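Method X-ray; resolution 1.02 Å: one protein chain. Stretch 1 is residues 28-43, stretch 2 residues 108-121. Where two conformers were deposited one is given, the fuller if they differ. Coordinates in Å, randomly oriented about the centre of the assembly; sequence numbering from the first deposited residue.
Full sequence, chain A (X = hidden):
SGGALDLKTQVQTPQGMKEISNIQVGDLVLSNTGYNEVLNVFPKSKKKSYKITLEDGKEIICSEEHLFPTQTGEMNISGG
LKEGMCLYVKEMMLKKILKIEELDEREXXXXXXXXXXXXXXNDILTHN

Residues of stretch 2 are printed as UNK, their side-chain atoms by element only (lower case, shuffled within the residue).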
# COMPACT_ATOMS: atom_id res chain seq x y z
N LEU A 28 -6.87 2.60 13.63
CA LEU A 28 -6.38 1.22 13.56
C LEU A 28 -6.63 0.69 12.15
O LEU A 28 -7.77 0.85 11.66
CB LEU A 28 -7.10 0.38 14.60
CG LEU A 28 -6.66 0.61 16.05
CD1 LEU A 28 -7.68 0.06 17.01
CD2 LEU A 28 -5.28 0.00 16.32
N VAL A 29 -5.62 0.09 11.53
CA VAL A 29 -5.75 -0.44 10.15
C VAL A 29 -5.37 -1.90 10.13
O VAL A 29 -4.38 -2.32 10.74
CB VAL A 29 -4.95 0.39 9.15
CG1 VAL A 29 -5.56 1.78 9.00
CG2 VAL A 29 -3.47 0.47 9.46
N LEU A 30 -6.14 -2.68 9.38
CA LEU A 30 -5.98 -4.14 9.38
C LEU A 30 -4.76 -4.54 8.57
O LEU A 30 -4.58 -4.09 7.43
CB LEU A 30 -7.22 -4.80 8.80
CG LEU A 30 -7.21 -6.32 8.84
CD1 LEU A 30 -7.22 -6.86 10.26
CD2 LEU A 30 -8.38 -6.87 8.05
N SER A 31 -3.97 -5.42 9.16
CA SER A 31 -2.83 -6.09 8.53
C SER A 31 -3.06 -7.60 8.52
O SER A 31 -4.11 -8.08 8.95
CB SER A 31 -1.57 -5.75 9.29
OG SER A 31 -1.43 -6.55 10.43
N ASN A 32 -2.04 -8.32 8.11
CA ASN A 32 -2.07 -9.80 8.19
C ASN A 32 -1.99 -10.31 9.62
O ASN A 32 -2.29 -11.48 9.83
CB ASN A 32 -0.93 -10.40 7.34
CG ASN A 32 0.43 -9.90 7.73
OD1 ASN A 32 0.64 -8.72 7.95
ND2 ASN A 32 1.37 -10.81 7.82
N THR A 33 -1.51 -9.46 10.53
CA THR A 33 -1.32 -9.71 11.97
C THR A 33 -2.22 -8.80 12.78
O THR A 33 -1.77 -8.22 13.68
CB THR A 33 0.11 -9.32 12.45
OG1 THR A 33 0.24 -7.95 12.10
CG2 THR A 33 1.20 -10.16 11.83
N GLY A 34 -3.46 -8.62 12.45
CA GLY A 34 -4.35 -7.80 13.28
C GLY A 34 -4.26 -6.34 12.94
O GLY A 34 -3.72 -5.96 11.89
N TYR A 35 -4.78 -5.50 13.80
CA TYR A 35 -4.84 -4.07 13.54
C TYR A 35 -3.61 -3.36 14.07
O TYR A 35 -3.25 -3.51 15.25
CB TYR A 35 -6.07 -3.46 14.20
CG TYR A 35 -7.37 -3.78 13.49
CD1 TYR A 35 -7.78 -3.03 12.41
CD2 TYR A 35 -8.17 -4.86 13.84
CE1 TYR A 35 -8.94 -3.30 11.71
CE2 TYR A 35 -9.35 -5.15 13.14
CZ TYR A 35 -9.73 -4.36 12.07
OH TYR A 35 -10.87 -4.57 11.33
N ASN A 36 -2.99 -2.56 13.22
CA ASN A 36 -1.86 -1.73 13.62
C ASN A 36 -2.32 -0.29 13.84
O ASN A 36 -3.17 0.21 13.08
CB ASN A 36 -0.74 -1.80 12.59
CG ASN A 36 -0.10 -3.16 12.51
OD1 ASN A 36 0.04 -3.85 13.55
ND2 ASN A 36 0.31 -3.59 11.33
N GLU A 37 -1.79 0.37 14.86
CA GLU A 37 -2.15 1.77 15.14
C GLU A 37 -1.43 2.68 14.17
O GLU A 37 -0.24 2.53 13.93
CB GLU A 37 -1.70 2.16 16.56
CG GLU A 37 -2.07 3.59 16.90
CD GLU A 37 -1.57 4.22 18.16
OE1 GLU A 37 -2.12 5.33 18.48
OE2 GLU A 37 -0.61 3.66 18.79
N VAL A 38 -2.14 3.69 13.69
CA VAL A 38 -1.54 4.75 12.88
C VAL A 38 -0.80 5.71 13.84
O VAL A 38 -1.44 6.37 14.67
CB VAL A 38 -2.58 5.48 12.05
CG1 VAL A 38 -1.94 6.60 11.25
CG2 VAL A 38 -3.31 4.50 11.12
N LEU A 39 0.51 5.73 13.73
CA LEU A 39 1.39 6.51 14.59
C LEU A 39 1.70 7.87 14.00
O LEU A 39 1.97 8.82 14.74
CB LEU A 39 2.69 5.75 14.83
CG LEU A 39 2.55 4.39 15.48
CD1 LEU A 39 3.88 3.73 15.65
CD2 LEU A 39 1.83 4.49 16.79
N ASN A 40 1.70 7.98 12.67
CA ASN A 40 2.03 9.24 11.98
C ASN A 40 1.23 9.31 10.70
O ASN A 40 1.05 8.30 10.02
CB ASN A 40 3.50 9.35 11.58
CG ASN A 40 4.46 9.17 12.72
OD1 ASN A 40 4.72 8.03 13.13
ND2 ASN A 40 4.96 10.29 13.21
N VAL A 41 0.82 10.51 10.38
CA VAL A 41 0.33 10.86 9.03
C VAL A 41 1.28 11.94 8.54
O VAL A 41 1.26 13.07 9.04
CB VAL A 41 -1.13 11.27 9.00
CG1 VAL A 41 -1.54 11.62 7.59
CG2 VAL A 41 -2.02 10.20 9.59
N PHE A 42 2.18 11.55 7.64
CA PHE A 42 3.21 12.47 7.15
C PHE A 42 2.54 13.44 6.19
O PHE A 42 1.43 13.23 5.74
CB PHE A 42 4.34 11.69 6.50
CG PHE A 42 5.00 10.71 7.44
CD1 PHE A 42 5.77 11.14 8.52
CD2 PHE A 42 4.87 9.34 7.24
CE1 PHE A 42 6.36 10.22 9.37
CE2 PHE A 42 5.49 8.45 8.09
CZ PHE A 42 6.21 8.89 9.15
N PRO A 43 3.21 14.55 5.83
CA PRO A 43 2.57 15.49 4.92
C PRO A 43 2.26 14.87 3.57
O PRO A 43 3.02 14.07 3.06
CB PRO A 43 3.59 16.62 4.79
CG PRO A 43 4.38 16.54 6.06
CD PRO A 43 4.46 15.06 6.37
N UNK A 108 -0.14 12.34 -3.02
CA UNK A 108 -0.12 11.02 -2.40
C UNK A 108 0.03 11.17 -0.91
O UNK A 108 0.55 12.19 -0.41
c UNK A 108 1.04 10.20 -2.97
c UNK A 108 2.37 9.24 -4.81
c UNK A 108 1.08 9.95 -4.49
c UNK A 108 -0.07 9.14 -4.98
N UNK A 109 -0.35 10.14 -0.18
CA UNK A 109 -0.08 10.31 1.24
C UNK A 109 0.53 9.06 1.84
O UNK A 109 0.61 7.96 1.31
c UNK A 109 -1.27 11.17 3.31
c UNK A 109 -1.40 10.67 1.88
c UNK A 109 -2.30 9.46 1.76
c UNK A 109 -0.26 12.25 3.53
N UNK A 110 1.14 9.37 2.97
CA UNK A 110 2.10 8.48 3.62
C UNK A 110 1.77 8.42 5.10
O UNK A 110 1.72 9.48 5.73
o UNK A 110 5.73 8.78 3.77
c UNK A 110 3.46 9.09 3.40
o UNK A 110 4.41 7.03 4.13
c UNK A 110 4.59 8.22 3.80
N UNK A 111 1.60 7.22 5.63
CA UNK A 111 1.34 7.01 7.05
C UNK A 111 2.37 6.04 7.62
O UNK A 111 2.97 5.28 6.89
c UNK A 111 -0.34 5.07 6.87
c UNK A 111 -0.10 6.52 7.31
c UNK A 111 -1.72 4.55 7.19
c UNK A 111 -1.11 7.45 6.67
N UNK A 112 2.52 6.06 8.92
CA UNK A 112 3.32 5.08 9.67
C UNK A 112 2.40 4.32 10.60
O UNK A 112 1.59 4.97 11.31
o UNK A 112 6.47 4.54 9.16
o UNK A 112 6.72 3.03 10.83
c UNK A 112 5.28 4.83 11.24
c UNK A 112 6.20 4.10 10.31
c UNK A 112 4.38 5.78 10.51
N UNK A 113 2.51 3.01 10.64
CA UNK A 113 1.70 2.19 11.53
C UNK A 113 2.62 1.37 12.44
O UNK A 113 3.80 1.19 12.16
c UNK A 113 0.67 1.32 10.79
c UNK A 113 1.29 0.11 10.11
c UNK A 113 -0.10 2.17 9.77
N UNK A 114 2.03 0.86 13.52
CA UNK A 114 2.75 0.09 14.52
C UNK A 114 2.99 -1.34 14.05
O UNK A 114 2.70 -1.73 12.92
o UNK A 114 0.76 -0.56 15.78
c UNK A 114 2.00 0.15 15.83
N UNK A 115 3.51 -2.15 14.97
CA UNK A 115 3.59 -3.58 14.73
C UNK A 115 4.54 -3.90 13.60
O UNK A 115 5.66 -3.34 13.51
N UNK A 116 4.08 -4.74 12.69
CA UNK A 116 4.87 -5.14 11.52
C UNK A 116 4.91 -4.09 10.42
O UNK A 116 5.52 -4.35 9.38
c UNK A 116 4.39 -6.48 10.99
o UNK A 116 2.35 -5.41 10.28
c UNK A 116 3.01 -6.45 10.35
n UNK A 116 2.58 -7.61 9.91
N UNK A 117 4.31 -2.93 10.63
CA UNK A 117 4.36 -1.82 9.65
C UNK A 117 3.61 -2.15 8.36
O UNK A 117 3.80 -1.42 7.39
c UNK A 117 5.77 -1.37 9.32
c UNK A 117 7.03 0.15 12.31
n UNK A 117 6.13 0.03 11.32
n UNK A 117 7.96 -0.73 12.09
c UNK A 117 6.51 -0.96 10.48
c UNK A 117 7.63 -1.44 10.96
N UNK A 118 2.76 -3.15 8.36
CA UNK A 118 1.99 -3.51 7.16
C UNK A 118 0.52 -3.15 7.34
O UNK A 118 0.00 -3.03 8.48
c UNK A 118 3.49 -7.05 6.44
c UNK A 118 3.53 -5.58 6.82
c UNK A 118 4.42 -4.80 5.88
c UNK A 118 2.11 -5.01 6.86
N UNK A 119 -0.19 -3.08 6.23
CA UNK A 119 -1.64 -3.00 6.24
C UNK A 119 -2.16 -3.41 4.87
O UNK A 119 -1.46 -3.26 3.85
c UNK A 119 -0.77 1.80 4.49
c UNK A 119 -2.18 -1.62 6.65
c UNK A 119 -2.27 -0.02 4.70
c UNK A 119 -0.20 1.42 5.68
c UNK A 119 -1.82 1.09 4.02
c UNK A 119 -1.67 -0.43 5.87
c UNK A 119 -0.62 0.29 6.34
N UNK A 120 -3.39 -3.88 4.83
CA UNK A 120 -4.05 -4.13 3.55
C UNK A 120 -4.56 -2.82 2.95
O UNK A 120 -5.24 -2.02 3.61
o UNK A 120 -3.50 -10.51 4.48
c UNK A 120 -4.78 -6.54 3.99
c UNK A 120 -4.92 -7.17 5.22
c UNK A 120 -4.51 -8.49 5.41
c UNK A 120 -4.18 -7.28 2.99
c UNK A 120 -3.92 -9.19 4.37
c UNK A 120 -5.22 -5.11 3.74
c UNK A 120 -3.76 -8.58 3.16
N UNK A 121 -4.26 -2.62 1.69
CA UNK A 121 -4.59 -1.41 0.93
C UNK A 121 -5.27 -1.89 -0.34
O UNK A 121 -4.63 -2.60 -1.13
c UNK A 121 -3.33 -0.62 0.66
O HOH W 1 -6.19 -2.08 6.13
O HOH W 2 1.53 -6.13 13.41
O HOH W 3 0.32 -3.25 16.26
O HOH W 4 3.07 11.92 1.24

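Position 108 has four carbons, forked at the second, the end leading away from stretch 1: L108. Its CA-to-CB bond runs sideways; an apolar fork suits this buried site.

Position 109 has four carbons forked at the first, the longer arm ending against V41 and F42: I109. CD1 lies 4.3 Å from V41 CG1.

At position 110 two carbons end in two oxygens, beside the F42 ring: D110. OD2 lies 3.6 Å from F42 CD2; the bond from F42 N to D110 O, 2.9 Å, is a backbone one.

Position 111 repeats the first-atom fork, touching V38 and V41: I111. CG2 lies 4.1 Å from V41 CG2 and CD1 4.2 Å from V38 CG2, so both arms serve the apolar face.

Position 112 carries three carbons and two terminal oxygens, its first carbon against F42: E112. CB packs 3.8 Å from F42 CE2, on the face shared with N40; OE1 is satisfied elsewhere in the structure.

Position 113, one carbon bearing two, touches V29 and N36: V113. CG1 meets V29 CG2 at 3.8 Å and CG2 meets N36 CB at 3.7 Å; a compact branched side chain fits this buried site.

Position 114 has one carbon and one oxygen, near E37: S114. Its short hydroxyl OG accepts from E37 N at 2.9 Å, while its N donates to E37 O at 2.8 Å.

Position 115 has no side chain: G115. Phi is positive, and a CB would clash, 2.4 Å from N36 OD1.

Position 116 has two carbons, then an oxygen and a nitrogen, reaching N32 and N36: N116. The amide uses both ends, ND2 donating to N32 OD1 at 3.0 Å and OD1 accepting from N36 ND2 at 2.9 Å.

Position 117 bears a five-membered ring with two nitrogens, its CA-to-CB bond pointing away: H117. ND1 donates to V113 O at 2.7 Å.

Position 118, four carbons forked at the second, touches N32: L118. CD1 lies 3.6 Å from N32 OD1; its backbone O accepts from N36 ND2 at 2.9 Å.

Position 119 has a six-carbon ring without oxygen, its first carbon against V29: F119. CB rests 3.7 Å from V29 CG2; an apolar ring suits burial.

Position 120 adds an oxygen to such a ring, beside S31: Y120. CE2 approaches S31 C at 3.5 Å; OH is satisfied elsewhere in the structure.

Position 121, a single buried carbon clear of stretch 1, is A121.

The contact combines antiparallel pairing with a polar turn. E112 O receives L39 N at 2.8 Å and N40 N at 3.3 Å, at the bulge where the register shifts. Beyond the type II' turn, Y120 N donates to L30 O at 2.9 Å, while N36 ties the turn to the returning strand.

Stretch 2, residues 108-121: LIDIEVSGNHLFYA
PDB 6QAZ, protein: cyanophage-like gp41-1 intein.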